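Local coordinates for protein octaprenyl Pyrophosphate Synthase (Helicobacter pylori, PDB 3TC1) that probably catalyses the stepwise condensation of isopentenyl pyrophosphate with an allylic primer to build the C40 chain of octaprenyl pyrophosphate, at residues Gln125-Ala130 with Leu171-Ile176; Thr64-Ile69 with Ala164-Ala169. All coordinates share one frame; numbering follows the deposited sequence.

Contact 1. Residues Gln125-Ala130 with Leu171-Ile176; sequences QALSNA and LKSMAI
Ser173 OG is the one polar side-chain atom at the meeting point with Ala126 and Leu127, and its hydrogen bond goes back into its own helix, to the carbonyl O of Ala169 one turn earlier. With chi1 at -66°, OG stands beside the backbone N and opposite the carbonyl carbon, a torsion from which it can turn back to that oxygen. The hydroxyl thus has a polar partner although the cross-helix surroundings are aliphatic. Ala126 CB is directed at the other helix and comes within 3.8 Å of Ser173 OG. Leu127 reaches the same atom from its branch point, CG lying 3.6 Å from Ser173 OG, and its CD2 methyl follows at 3.9 Å from Ser173 OG. No hydrogen bond joins the segments, so this is van der Waals packing. The small residues let the backbones come close: the CA atoms of Ala126 and Ser173 are 6.8 Å apart, and the segments bury 133 Å² in all. They run nearly antiparallel, as expected for helices 121-144 and 152-177, which follow one another in the chain as a helical hairpin. Leu127 also packs on Leu62 and Val66 of helix 53-80, while Leu171 and Ala175 face helix 182-205; on the flank of helix 121-144 turned to the second subunit, Ser128 OG is hydrogen-bonded to Ser117 OG of that subunit.

Contact 2. Residues Thr64-Ile69 with Ala164-Ala169; sequences TIVEMI and AHFIEA
The ring of Phe166 points its far end at a main-chain oxygen: Val66 O lies 3.5 Å from Phe166 CZ, at the ring edge and near the ring plane. A carbonyl oxygen at that edge meets the weakly positive rim of the ring, probably a mildly favourable approach, though no hydrogen bond links the segments. The setting is the all-alpha isoprenyl synthase fold, in which helix 53-80, carrying the first part of the family's aspartate-rich DDxxD sequence at its C-terminal end, packs in the core beside helix 152-177. The two helices are not tightly apposed at this level, since the nearest CA atoms, those of Val66 and Phe166, are 8.9 Å apart. One aromatic side chain spans the separation. Phe166 CG is trans to the backbone N (chi1 179°), which extends the ring toward helix 53-80. Two aliphatic groups one turn apart receive it. Val66 CG1 sits 3.7 Å from Phe166 CZ, the two side chains passing each other in opposite directions. Ile69 CG2 touches Phe166 CZ at 3.5 Å and, slightly farther off, CE1, approaching at a slant. All three residues are buried, and the segments cover 134 Å² between them. Arg39 of helix 38-44 and Leu134 of helix 121-144 also touch Phe166, while Val131 packs on Ile69, so helices 38-44 and 121-144 also border the junction. A separate polar pair lies within segment 164-169, where the His165 ring is held by the carboxylate of Glu168 one turn on: ND1 of His165 donates to Glu168 OE1 over 2.8 Å, with an N-H...O angle of 161° and the acceptor only 10° out of the imidazole plane.

Overall arrangement
Both contacts draw on helix 152-177, whose segment 164-169 serves contact 2 and whose segment 171-176, the next turn or so, serves contact 1. Their centres are about 8 Å apart. Along the chain the segments come in the order 64-69, 125-130, 164-169, 171-176, so the two pairings interleave and tie three helices, 53-80, 121-144 and 152-177, into one bundle. They also touch directly: Ala130 CB lies 3.7 Å from Ala169 CB, and Leu127 CD1 is 4.0 Å from Val66 CG2. Contact 2 is nearer the centre of the chain, about 9 Å from it against about 16 Å for contact 1, whose helix 121-144 also meets the second subunit.

Contact 1. Residues Gln125-Ala130 with Leu171-Ile176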
loop_
_atom_site.group_PDB
_atom_site.type_symbol
_atom_site.label_atom_id
_atom_site.label_comp_id
_atom_site.label_asym_id
_atom_site.label_seq_id
_atom_site.Cartn_x
_atom_site.Cartn_y
_atom_site.Cartn_z
ATOM N N GLN B 125 -8.316 -11.036 9.397
ATOM C CA GLN B 125 -8.619 -9.814 10.132
ATOM C C GLN B 125 -7.493 -9.399 11.070
ATOM O O GLN B 125 -7.210 -8.215 11.208
ATOM C CB GLN B 125 -9.917 -9.971 10.924
ATOM C CG GLN B 125 -11.153 -10.047 10.046
ATOM C CD GLN B 125 -12.437 -9.874 10.829
ATOM O OE1 GLN B 125 -13.530 -9.981 10.275
ATOM N NE2 GLN B 125 -12.314 -9.599 12.120
ATOM N N ALA B 126 -6.853 -10.368 11.717
ATOM C CA ALA B 126 -5.761 -10.051 12.631
ATOM C C ALA B 126 -4.621 -9.374 11.881
ATOM O O ALA B 126 -4.111 -8.335 12.307
ATOM C CB ALA B 126 -5.262 -11.317 13.320
ATOM N N LEU B 127 -4.225 -9.942 10.749
ATOM C CA LEU B 127 -3.134 -9.346 9.993
ATOM C C LEU B 127 -3.520 -8.070 9.248
ATOM O O LEU B 127 -2.737 -7.119 9.222
ATOM C CB LEU B 127 -2.533 -10.361 9.017
ATOM C CG LEU B 127 -1.695 -11.477 9.652
ATOM C CD1 LEU B 127 -1.102 -12.332 8.554
ATOM C CD2 LEU B 127 -0.584 -10.883 10.510
ATOM N N SER B 128 -4.708 -8.028 8.644
ATOM C CA SER B 128 -5.084 -6.811 7.925
ATOM C C SER B 128 -5.238 -5.658 8.917
ATOM O O SER B 128 -4.936 -4.508 8.600
ATOM C CB SER B 128 -6.367 -7.013 7.092
ATOM O OG SER B 128 -7.513 -7.263 7.883
ATOM N N ASN B 129 -5.670 -5.967 10.133
ATOM C CA ASN B 129 -5.817 -4.929 11.145
ATOM C C ASN B 129 -4.435 -4.445 11.579
ATOM O O ASN B 129 -4.256 -3.271 11.916
ATOM C CB ASN B 129 -6.577 -5.455 12.362
ATOM C CG ASN B 129 -6.692 -4.417 13.468
ATOM O OD1 ASN B 129 -7.347 -3.384 13.306
ATOM N ND2 ASN B 129 -6.041 -4.682 14.596
ATOM N N ALA B 130 -3.463 -5.352 11.570
ATOM C CA ALA B 130 -2.097 -5.012 11.954
ATOM C C ALA B 130 -1.503 -4.077 10.908
ATOM O O ALA B 130 -0.737 -3.174 11.238
ATOM C CB ALA B 130 -1.245 -6.282 12.079
ATOM N N LEU B 171 2.208 -13.730 15.474
ATOM C CA LEU B 171 2.265 -14.904 16.340
ATOM C C LEU B 171 0.873 -15.426 16.677
ATOM O O LEU B 171 0.661 -16.635 16.768
ATOM C CB LEU B 171 3.033 -14.575 17.620
ATOM C CG LEU B 171 4.547 -14.772 17.488
ATOM C CD1 LEU B 171 5.280 -14.027 18.581
ATOM C CD2 LEU B 171 4.860 -16.260 17.542
ATOM N N LYS B 172 -0.067 -14.507 16.868
ATOM C CA LYS B 172 -1.441 -14.871 17.184
ATOM C C LYS B 172 -2.020 -15.628 15.995
ATOM O O LYS B 172 -2.732 -16.620 16.161
ATOM C CB LYS B 172 -2.259 -13.607 17.463
ATOM C CG LYS B 172 -3.697 -13.853 17.890
ATOM C CD LYS B 172 -4.449 -12.534 18.060
ATOM C CE LYS B 172 -5.912 -12.758 18.416
ATOM N NZ LYS B 172 -6.646 -11.471 18.591
ATOM N N SER B 173 -1.696 -15.168 14.791
ATOM C CA SER B 173 -2.183 -15.806 13.577
ATOM C C SER B 173 -1.631 -17.220 13.398
ATOM O O SER B 173 -2.350 -18.110 12.951
ATOM C CB SER B 173 -1.835 -14.958 12.353
ATOM O OG SER B 173 -2.529 -13.721 12.392
ATOM N N MET B 174 -0.362 -17.432 13.740
ATOM C CA MET B 174 0.216 -18.766 13.596
ATOM C C MET B 174 -0.396 -19.703 14.635
ATOM O O MET B 174 -0.664 -20.879 14.354
ATOM C CB MET B 174 1.737 -18.723 13.757
ATOM C CG MET B 174 2.417 -20.077 13.537
ATOM S SD MET B 174 2.170 -20.772 11.883
ATOM C CE MET B 174 3.454 -19.963 10.997
ATOM N N ALA B 175 -0.624 -19.177 15.833
ATOM C CA ALA B 175 -1.218 -19.963 16.902
ATOM C C ALA B 175 -2.614 -20.418 16.469
ATOM O O ALA B 175 -2.999 -21.570 16.689
ATOM C CB ALA B 175 -1.300 -19.133 18.183
ATOM N N ILE B 176 -3.367 -19.503 15.861
ATOM C CA ILE B 176 -4.710 -19.801 15.376
ATOM C C ILE B 176 -4.634 -20.920 14.335
ATOM O O ILE B 176 -5.355 -21.912 14.424
ATOM C CB ILE B 176 -5.360 -18.553 14.718
ATOM C CG1 ILE B 176 -5.641 -17.486 15.781
ATOM C CG2 ILE B 176 -6.644 -18.945 13.993
ATOM C CD1 ILE B 176 -6.122 -16.149 15.214
#

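Contact 2. Residues Thr64-Ile69 with Ala164-Ala169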
loop_
_atom_site.group_PDB
_atom_site.type_symbol
_atom_site.label_atom_id
_atom_site.label_comp_id
_atom_site.label_asym_id
_atom_site.label_seq_id
_atom_site.Cartn_x
_atom_site.Cartn_y
_atom_site.Cartn_z
ATOM N N THR B 64 5.115 -16.347 4.661
ATOM C CA THR B 64 5.402 -15.631 3.429
ATOM C C THR B 64 4.597 -14.334 3.394
ATOM O O THR B 64 5.124 -13.278 3.046
ATOM C CB THR B 64 5.071 -16.503 2.204
ATOM O OG1 THR B 64 5.838 -17.712 2.269
ATOM C CG2 THR B 64 5.416 -15.770 0.913
ATOM N N ILE B 65 3.322 -14.421 3.764
ATOM C CA ILE B 65 2.435 -13.264 3.813
ATOM C C ILE B 65 3.004 -12.223 4.780
ATOM O O ILE B 65 3.074 -11.035 4.463
ATOM C CB ILE B 65 1.017 -13.681 4.292
ATOM C CG1 ILE B 65 0.317 -14.489 3.196
ATOM C CG2 ILE B 65 0.195 -12.452 4.679
ATOM C CD1 ILE B 65 -0.968 -15.166 3.665
ATOM N N VAL B 66 3.414 -12.675 5.961
ATOM C CA VAL B 66 3.974 -11.766 6.953
ATOM C C VAL B 66 5.267 -11.085 6.485
ATOM O O VAL B 66 5.454 -9.887 6.702
ATOM C CB VAL B 66 4.225 -12.499 8.290
ATOM C CG1 VAL B 66 5.090 -11.645 9.215
ATOM C CG2 VAL B 66 2.882 -12.796 8.970
ATOM N N GLU B 67 6.159 -11.834 5.848
ATOM C CA GLU B 67 7.412 -11.246 5.375
ATOM C C GLU B 67 7.169 -10.254 4.228
ATOM O O GLU B 67 7.874 -9.251 4.104
ATOM C CB GLU B 67 8.384 -12.339 4.911
ATOM C CG GLU B 67 8.860 -13.306 6.012
ATOM C CD GLU B 67 9.568 -12.612 7.181
ATOM O OE1 GLU B 67 9.912 -11.417 7.071
ATOM O OE2 GLU B 67 9.790 -13.276 8.219
ATOM N N MET B 68 6.173 -10.530 3.389
ATOM C CA MET B 68 5.881 -9.628 2.279
ATOM C C MET B 68 5.285 -8.324 2.785
ATOM O O MET B 68 5.553 -7.254 2.237
ATOM C CB MET B 68 4.960 -10.307 1.263
ATOM C CG MET B 68 5.708 -11.353 0.459
ATOM S SD MET B 68 4.770 -12.104 -0.856
ATOM C CE MET B 68 4.685 -10.760 -2.031
ATOM N N ILE B 69 4.487 -8.418 3.844
ATOM C CA ILE B 69 3.891 -7.238 4.459
ATOM C C ILE B 69 5.027 -6.405 5.053
ATOM O O ILE B 69 5.077 -5.184 4.884
ATOM C CB ILE B 69 2.907 -7.639 5.586
ATOM C CG1 ILE B 69 1.619 -8.192 4.970
ATOM C CG2 ILE B 69 2.611 -6.448 6.487
ATOM C CD1 ILE B 69 0.701 -8.855 5.975
ATOM N N ALA B 164 5.356 -3.402 17.605
ATOM C CA ALA B 164 4.837 -4.423 18.508
ATOM C C ALA B 164 3.602 -5.200 18.068
ATOM O O ALA B 164 3.619 -6.430 18.059
ATOM C CB ALA B 164 4.604 -3.816 19.883
ATOM N N HIS B 165 2.533 -4.493 17.721
ATOM C CA HIS B 165 1.289 -5.145 17.314
ATOM C C HIS B 165 1.377 -6.066 16.103
ATOM O O HIS B 165 0.639 -7.042 16.016
ATOM C CB HIS B 165 0.198 -4.096 17.091
ATOM C CG HIS B 165 -0.339 -3.515 18.362
ATOM N ND1 HIS B 165 -0.982 -4.277 19.313
ATOM C CD2 HIS B 165 -0.305 -2.252 18.850
ATOM C CE1 HIS B 165 -1.323 -3.509 20.334
ATOM N NE2 HIS B 165 -0.925 -2.276 20.079
ATOM N N PHE B 166 2.262 -5.758 15.163
ATOM C CA PHE B 166 2.414 -6.603 13.988
ATOM C C PHE B 166 3.015 -7.953 14.396
ATOM O O PHE B 166 2.558 -9.010 13.947
ATOM C CB PHE B 166 3.288 -5.892 12.951
ATOM C CG PHE B 166 3.529 -6.687 11.700
ATOM C CD1 PHE B 166 2.543 -7.521 11.178
ATOM C CD2 PHE B 166 4.734 -6.572 11.017
ATOM C CE1 PHE B 166 2.758 -8.228 9.990
ATOM C CE2 PHE B 166 4.958 -7.272 9.831
ATOM C CZ PHE B 166 3.965 -8.102 9.319
ATOM N N ILE B 167 4.036 -7.930 15.249
ATOM C CA ILE B 167 4.642 -9.182 15.702
ATOM C C ILE B 167 3.590 -9.936 16.520
ATOM O O ILE B 167 3.432 -11.153 16.390
ATOM C CB ILE B 167 5.908 -8.921 16.556
ATOM C CG1 ILE B 167 6.978 -8.258 15.685
ATOM C CG2 ILE B 167 6.447 -10.238 17.126
ATOM C CD1 ILE B 167 8.229 -7.824 16.439
ATOM N N GLU B 168 2.866 -9.203 17.356
ATOM C CA GLU B 168 1.803 -9.799 18.159
ATOM C C GLU B 168 0.803 -10.492 17.235
ATOM O O GLU B 168 0.429 -11.646 17.460
ATOM C CB GLU B 168 1.070 -8.721 18.955
ATOM C CG GLU B 168 -0.217 -9.211 19.609
ATOM C CD GLU B 168 -1.014 -8.094 20.255
ATOM O OE1 GLU B 168 -1.183 -7.039 19.615
ATOM O OE2 GLU B 168 -1.481 -8.275 21.397
ATOM N N ALA B 169 0.375 -9.775 16.195
ATOM C CA ALA B 169 -0.597 -10.303 15.238
ATOM C C ALA B 169 -0.060 -11.482 14.443
ATOM O O ALA B 169 -0.809 -12.398 14.088
ATOM C CB ALA B 169 -1.048 -9.197 14.285
#